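PDB 5TR7: D-alanyl-D-alanine carboxypeptidase from Vibrio cholerae, which probably removes the terminal D-alanine from peptidoglycan precursor peptides, as a penicillin-binding serine carboxypeptidase of the peptidase S11 family. Local coordinates for residues 26-39 with 139-153. Numbering follows the deposited sequence.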
loop_
_atom_site.group_PDB
_atom_site.type_symbol
_atom_site.label_atom_id
_atom_site.label_comp_id
_atom_site.label_asym_id
_atom_site.label_seq_id
_atom_site.Cartn_x
_atom_site.Cartn_y
_atom_site.Cartn_z
ATOM N N GLU A 26 10.383 -12.078 12.188
ATOM C CA GLU A 26 9.249 -12.773 11.573
ATOM C C GLU A 26 9.034 -12.354 10.118
ATOM O O GLU A 26 7.918 -12.293 9.617
ATOM C CB GLU A 26 7.965 -12.498 12.401
ATOM C CG GLU A 26 8.072 -12.969 13.832
ATOM C CD GLU A 26 8.126 -14.474 13.942
ATOM O OE1 GLU A 26 7.246 -15.165 13.438
ATOM O OE2 GLU A 26 9.049 -14.974 14.565
ATOM N N MET A 27 10.144 -12.072 9.467
ATOM C CA MET A 27 10.196 -11.569 8.104
ATOM C C MET A 27 9.376 -12.383 7.070
ATOM O O MET A 27 8.743 -11.812 6.164
ATOM C CB MET A 27 11.666 -11.637 7.719
ATOM C CG MET A 27 12.000 -11.141 6.346
ATOM S SD MET A 27 13.756 -11.118 6.013
ATOM C CE MET A 27 14.084 -12.836 5.680
ATOM N N ASP A 28 9.447 -13.703 7.204
ATOM C CA ASP A 28 8.774 -14.582 6.279
ATOM C C ASP A 28 7.579 -15.269 6.908
ATOM O O ASP A 28 7.085 -16.256 6.350
ATOM C CB ASP A 28 9.751 -15.621 5.700
ATOM C CG ASP A 28 10.834 -14.993 4.878
ATOM O OD1 ASP A 28 10.556 -14.109 4.049
ATOM O OD2 ASP A 28 12.004 -15.365 5.070
ATOM N N THR A 29 7.052 -14.747 8.017
ATOM C CA THR A 29 5.893 -15.443 8.542
ATOM C C THR A 29 4.576 -14.743 8.094
ATOM O O THR A 29 4.412 -13.505 8.124
ATOM C CB THR A 29 5.984 -15.803 10.038
ATOM O OG1 THR A 29 6.158 -14.639 10.841
ATOM C CG2 THR A 29 7.020 -16.841 10.328
ATOM N N LYS A 30 3.676 -15.579 7.619
ATOM C CA LYS A 30 2.384 -15.194 7.070
ATOM C C LYS A 30 1.465 -14.462 7.990
ATOM O O LYS A 30 1.323 -14.797 9.162
ATOM C CB LYS A 30 1.652 -16.387 6.406
ATOM C CG LYS A 30 2.308 -16.695 5.058
ATOM C CD LYS A 30 1.789 -17.950 4.388
ATOM C CE LYS A 30 2.556 -18.102 3.080
ATOM N NZ LYS A 30 2.118 -19.359 2.457
ATOM N N LEU A 31 0.843 -13.456 7.389
ATOM C CA LEU A 31 -0.070 -12.526 8.004
ATOM C C LEU A 31 -1.119 -12.150 6.992
ATOM O O LEU A 31 -0.925 -12.263 5.792
ATOM C CB LEU A 31 0.650 -11.196 8.232
ATOM C CG LEU A 31 1.752 -11.138 9.232
ATOM C CD1 LEU A 31 2.479 -9.821 8.957
ATOM C CD2 LEU A 31 1.176 -11.252 10.647
ATOM N N SER A 32 -2.131 -11.494 7.524
ATOM C CA SER A 32 -3.245 -10.987 6.778
ATOM C C SER A 32 -2.799 -9.515 6.530
ATOM O O SER A 32 -2.562 -8.774 7.451
ATOM C CB SER A 32 -4.468 -11.187 7.681
ATOM O OG SER A 32 -5.661 -11.122 6.967
ATOM N N PRO A 33 -2.577 -9.115 5.266
ATOM C CA PRO A 33 -2.034 -7.768 4.974
ATOM C C PRO A 33 -3.026 -6.622 4.967
ATOM O O PRO A 33 -2.646 -5.435 5.053
ATOM C CB PRO A 33 -1.451 -7.932 3.579
ATOM C CG PRO A 33 -2.338 -8.937 2.939
ATOM C CD PRO A 33 -2.664 -9.911 4.038
ATOM N N ALA A 34 -4.290 -6.997 4.847
ATOM C CA ALA A 34 -5.387 -6.065 4.906
ATOM C C ALA A 34 -5.196 -4.950 3.904
ATOM O O ALA A 34 -4.812 -5.170 2.767
ATOM C CB ALA A 34 -5.582 -5.536 6.336
ATOM N N SER A 35 -5.358 -3.736 4.358
ATOM C CA SER A 35 -5.344 -2.607 3.446
ATOM C C SER A 35 -3.974 -2.422 2.730
ATOM O O SER A 35 -3.869 -1.664 1.755
ATOM C CB SER A 35 -5.850 -1.416 4.223
ATOM O OG SER A 35 -6.151 -0.348 3.415
ATOM N N LEU A 36 -2.938 -3.147 3.157
ATOM C CA LEU A 36 -1.656 -3.018 2.472
ATOM C C LEU A 36 -1.786 -3.704 1.106
ATOM O O LEU A 36 -0.989 -3.439 0.207
ATOM C CB LEU A 36 -0.501 -3.622 3.279
ATOM C CG LEU A 36 -0.233 -2.944 4.584
ATOM C CD1 LEU A 36 0.856 -3.760 5.215
ATOM C CD2 LEU A 36 0.171 -1.454 4.423
ATOM N N THR A 37 -2.816 -4.547 0.972
ATOM C CA THR A 37 -3.146 -5.174 -0.317
ATOM C C THR A 37 -3.327 -4.097 -1.420
ATOM O O THR A 37 -3.100 -4.345 -2.596
ATOM C CB THR A 37 -4.481 -5.949 -0.173
ATOM O OG1 THR A 37 -4.301 -7.023 0.744
ATOM C CG2 THR A 37 -4.958 -6.524 -1.489
ATOM N N LYS A 38 -3.678 -2.886 -0.999
ATOM C CA LYS A 38 -3.880 -1.773 -1.937
ATOM C C LYS A 38 -2.622 -1.392 -2.646
ATOM O O LYS A 38 -2.667 -0.836 -3.761
ATOM C CB LYS A 38 -4.545 -0.600 -1.296
ATOM C CG LYS A 38 -5.947 -0.941 -0.752
ATOM C CD LYS A 38 -6.688 0.263 -0.170
ATOM C CE LYS A 38 -8.108 -0.090 0.273
ATOM N NZ LYS A 38 -8.137 -0.859 1.525
ATOM N N MET A 39 -1.475 -1.698 -2.045
ATOM C CA MET A 39 -0.218 -1.454 -2.759
ATOM C C MET A 39 -0.152 -2.327 -4.012
ATOM O O MET A 39 0.354 -1.882 -5.081
ATOM C CB MET A 39 0.991 -1.775 -1.885
ATOM C CG MET A 39 1.213 -0.757 -0.739
ATOM S SD MET A 39 2.770 -1.009 0.046
ATOM C CE MET A 39 2.802 -2.642 0.666
ATOM N N HIS A 139 -8.894 -5.213 -2.408
ATOM C CA HIS A 139 -8.843 -4.219 -1.303
ATOM C C HIS A 139 -8.254 -4.662 0.018
ATOM O O HIS A 139 -7.834 -3.786 0.792
ATOM C CB HIS A 139 -10.238 -3.634 -1.077
ATOM C CG HIS A 139 -11.292 -4.680 -1.089
ATOM N ND1 HIS A 139 -11.456 -5.560 -0.056
ATOM C CD2 HIS A 139 -12.211 -5.023 -2.018
ATOM C CE1 HIS A 139 -12.450 -6.387 -0.323
ATOM N NE2 HIS A 139 -12.937 -6.073 -1.510
ATOM N N GLY A 140 -8.210 -5.968 0.291
ATOM C CA GLY A 140 -7.663 -6.467 1.534
ATOM C C GLY A 140 -8.615 -6.999 2.616
ATOM O O GLY A 140 -8.167 -7.522 3.609
ATOM N N LEU A 141 -9.918 -6.935 2.436
ATOM C CA LEU A 141 -10.800 -7.424 3.518
ATOM C C LEU A 141 -10.546 -8.894 3.664
ATOM O O LEU A 141 -10.324 -9.576 2.675
ATOM C CB LEU A 141 -12.268 -7.119 3.220
ATOM C CG LEU A 141 -12.596 -5.602 3.167
ATOM C CD1 LEU A 141 -14.059 -5.386 2.763
ATOM C CD2 LEU A 141 -12.289 -4.890 4.496
ATOM N N ASP A 142 -10.482 -9.371 4.914
ATOM C CA ASP A 142 -10.197 -10.763 5.251
ATOM C C ASP A 142 -10.688 -11.968 4.533
ATOM O O ASP A 142 -11.862 -12.113 4.297
ATOM C CB ASP A 142 -10.952 -11.165 6.533
ATOM C CG ASP A 142 -10.115 -11.113 7.744
ATOM O OD1 ASP A 142 -9.177 -10.286 7.829
ATOM O OD2 ASP A 142 -10.437 -11.928 8.617
ATOM N N ASP A 143 -9.771 -12.903 4.396
ATOM C CA ASP A 143 -10.035 -14.126 3.675
ATOM C C ASP A 143 -8.957 -15.106 4.088
ATOM O O ASP A 143 -7.809 -14.716 4.218
ATOM C CB ASP A 143 -10.012 -13.905 2.176
ATOM C CG ASP A 143 -10.414 -15.150 1.403
ATOM O OD1 ASP A 143 -9.834 -16.236 1.623
ATOM O OD2 ASP A 143 -11.281 -15.028 0.509
ATOM N N PRO A 144 -9.323 -16.379 4.350
ATOM C CA PRO A 144 -8.294 -17.344 4.701
ATOM C C PRO A 144 -7.134 -17.388 3.696
ATOM O O PRO A 144 -5.985 -17.536 4.109
ATOM C CB PRO A 144 -9.045 -18.690 4.675
ATOM C CG PRO A 144 -10.458 -18.343 4.932
ATOM C CD PRO A 144 -10.684 -16.911 4.532
ATOM N N ASN A 145 -7.442 -17.268 2.400
ATOM C CA ASN A 145 -6.434 -17.304 1.337
ATOM C C ASN A 145 -5.817 -15.988 0.905
ATOM O O ASN A 145 -5.175 -15.921 -0.158
ATOM C CB ASN A 145 -6.981 -18.063 0.114
ATOM C CG ASN A 145 -6.667 -19.531 0.192
ATOM O OD1 ASN A 145 -5.538 -19.905 0.534
ATOM N ND2 ASN A 145 -7.615 -20.370 -0.167
ATOM N N LEU A 146 -6.020 -14.946 1.697
ATOM C CA LEU A 146 -5.415 -13.625 1.414
ATOM C C LEU A 146 -4.322 -13.481 2.448
ATOM O O LEU A 146 -4.600 -13.392 3.627
ATOM C CB LEU A 146 -6.437 -12.506 1.509
ATOM C CG LEU A 146 -5.980 -11.041 1.440
ATOM C CD1 LEU A 146 -4.981 -10.764 0.346
ATOM C CD2 LEU A 146 -7.189 -10.126 1.280
ATOM N N TYR A 147 -3.073 -13.531 2.013
ATOM C CA TYR A 147 -1.951 -13.424 2.954
ATOM C C TYR A 147 -0.687 -12.934 2.296
ATOM O O TYR A 147 -0.529 -13.022 1.087
ATOM C CB TYR A 147 -1.681 -14.795 3.624
ATOM C CG TYR A 147 -1.397 -15.911 2.646
ATOM C CD1 TYR A 147 -0.158 -16.010 1.991
ATOM C CD2 TYR A 147 -2.354 -16.851 2.369
ATOM C CE1 TYR A 147 0.097 -17.003 1.070
ATOM C CE2 TYR A 147 -2.118 -17.887 1.475
ATOM C CZ TYR A 147 -0.920 -17.965 0.845
ATOM O OH TYR A 147 -0.782 -19.007 -0.010
ATOM N N SER A 148 0.224 -12.432 3.112
ATOM C CA SER A 148 1.510 -11.992 2.630
ATOM C C SER A 148 2.462 -12.098 3.791
ATOM O O SER A 148 2.166 -12.808 4.762
ATOM C CB SER A 148 1.484 -10.587 2.057
ATOM O OG SER A 148 2.725 -10.289 1.430
ATOM N N THR A 149 3.630 -11.471 3.650
ATOM C CA THR A 149 4.662 -11.457 4.693
ATOM C C THR A 149 5.343 -10.089 4.658
ATOM O O THR A 149 5.313 -9.394 3.612
ATOM C CB THR A 149 5.781 -12.511 4.471
ATOM O OG1 THR A 149 6.513 -12.177 3.288
ATOM C CG2 THR A 149 5.240 -13.937 4.344
ATOM N N PRO A 150 5.959 -9.693 5.793
ATOM C CA PRO A 150 6.672 -8.431 5.822
ATOM C C PRO A 150 7.702 -8.318 4.720
ATOM O O PRO A 150 7.879 -7.236 4.155
ATOM C CB PRO A 150 7.392 -8.463 7.158
ATOM C CG PRO A 150 6.496 -9.275 8.023
ATOM C CD PRO A 150 5.819 -10.270 7.137
ATOM N N TYR A 151 8.422 -9.403 4.472
ATOM C CA TYR A 151 9.434 -9.374 3.447
ATOM C C TYR A 151 8.799 -9.138 2.080
ATOM O O TYR A 151 9.251 -8.257 1.347
ATOM C CB TYR A 151 10.227 -10.682 3.424
ATOM C CG TYR A 151 11.258 -10.706 2.346
ATOM C CD1 TYR A 151 12.380 -9.866 2.415
ATOM C CD2 TYR A 151 11.117 -11.519 1.238
ATOM C CE1 TYR A 151 13.297 -9.828 1.378
ATOM C CE2 TYR A 151 12.049 -11.495 0.211
ATOM C CZ TYR A 151 13.154 -10.696 0.315
ATOM O OH TYR A 151 14.069 -10.703 -0.699
ATOM N N ASP A 152 7.749 -9.893 1.757
ATOM C CA ASP A 152 7.068 -9.714 0.474
ATOM C C ASP A 152 6.495 -8.303 0.317
ATOM O O ASP A 152 6.514 -7.751 -0.775
ATOM C CB ASP A 152 5.986 -10.736 0.257
ATOM C CG ASP A 152 6.538 -12.171 0.042
ATOM O OD1 ASP A 152 7.762 -12.429 0.178
ATOM O OD2 ASP A 152 5.716 -13.033 -0.282
ATOM N N LEU A 153 5.940 -7.775 1.404
ATOM C CA LEU A 153 5.421 -6.423 1.379
ATOM C C LEU A 153 6.561 -5.404 1.139
ATOM O O LEU A 153 6.370 -4.432 0.408
ATOM C CB LEU A 153 4.597 -6.132 2.674
ATOM C CG LEU A 153 3.292 -6.954 2.808
ATOM C CD1 LEU A 153 2.764 -6.982 4.210
ATOM C CD2 LEU A 153 2.249 -6.394 1.879
#
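Ser35 and Lys38, the predicted catalytic pair of the SxxK motif of penicillin-binding proteins, sit at the start of helix 37-50, against the loop that leads into helix 150-163. Lys38 NZ donates to His139 O at 3.0 Å, in the carbonyl plane and on a lone pair, and to Ser35 OG at 2.8 Å. A bend at the last torsion of its otherwise extended chain (chi4 75°) turns the amine to these acceptors; Asn100 OD1 is a further partner. Gly140 CA lies 3.4 Å from Ala34 O and 3.5 Å from Thr37 OG1; having no side chain, the glycine lets the two backbones come this near. Thr37 OG1 in turn donates to Ala34 O, which also accepts from Thr37 N. Farther along, Leu31 and Ser148 form a single antiparallel bridge through two backbone bonds, and Tyr151 N donates to Met27 O. Lys30 lays its methylenes over one face of the Tyr147 ring, a CH-pi contact with CD 4.1 Å from the ring centroid, as suits a long aliphatic chain whose amine can stay at the surface. Inside, the methyls of Leu153 divide the contacts, CD1 meeting Leu36 CD1 at 3.9 Å and CD2 meeting Met39 CE at 4.0 Å, and Met228 of strand 221-230 lies against both leucines. With three oxygens around it, the Lys38 amine is held beside Ser35, consistent with the predicted roles of Lys38 as proton acceptor and Ser35 as acyl-ester nucleophile.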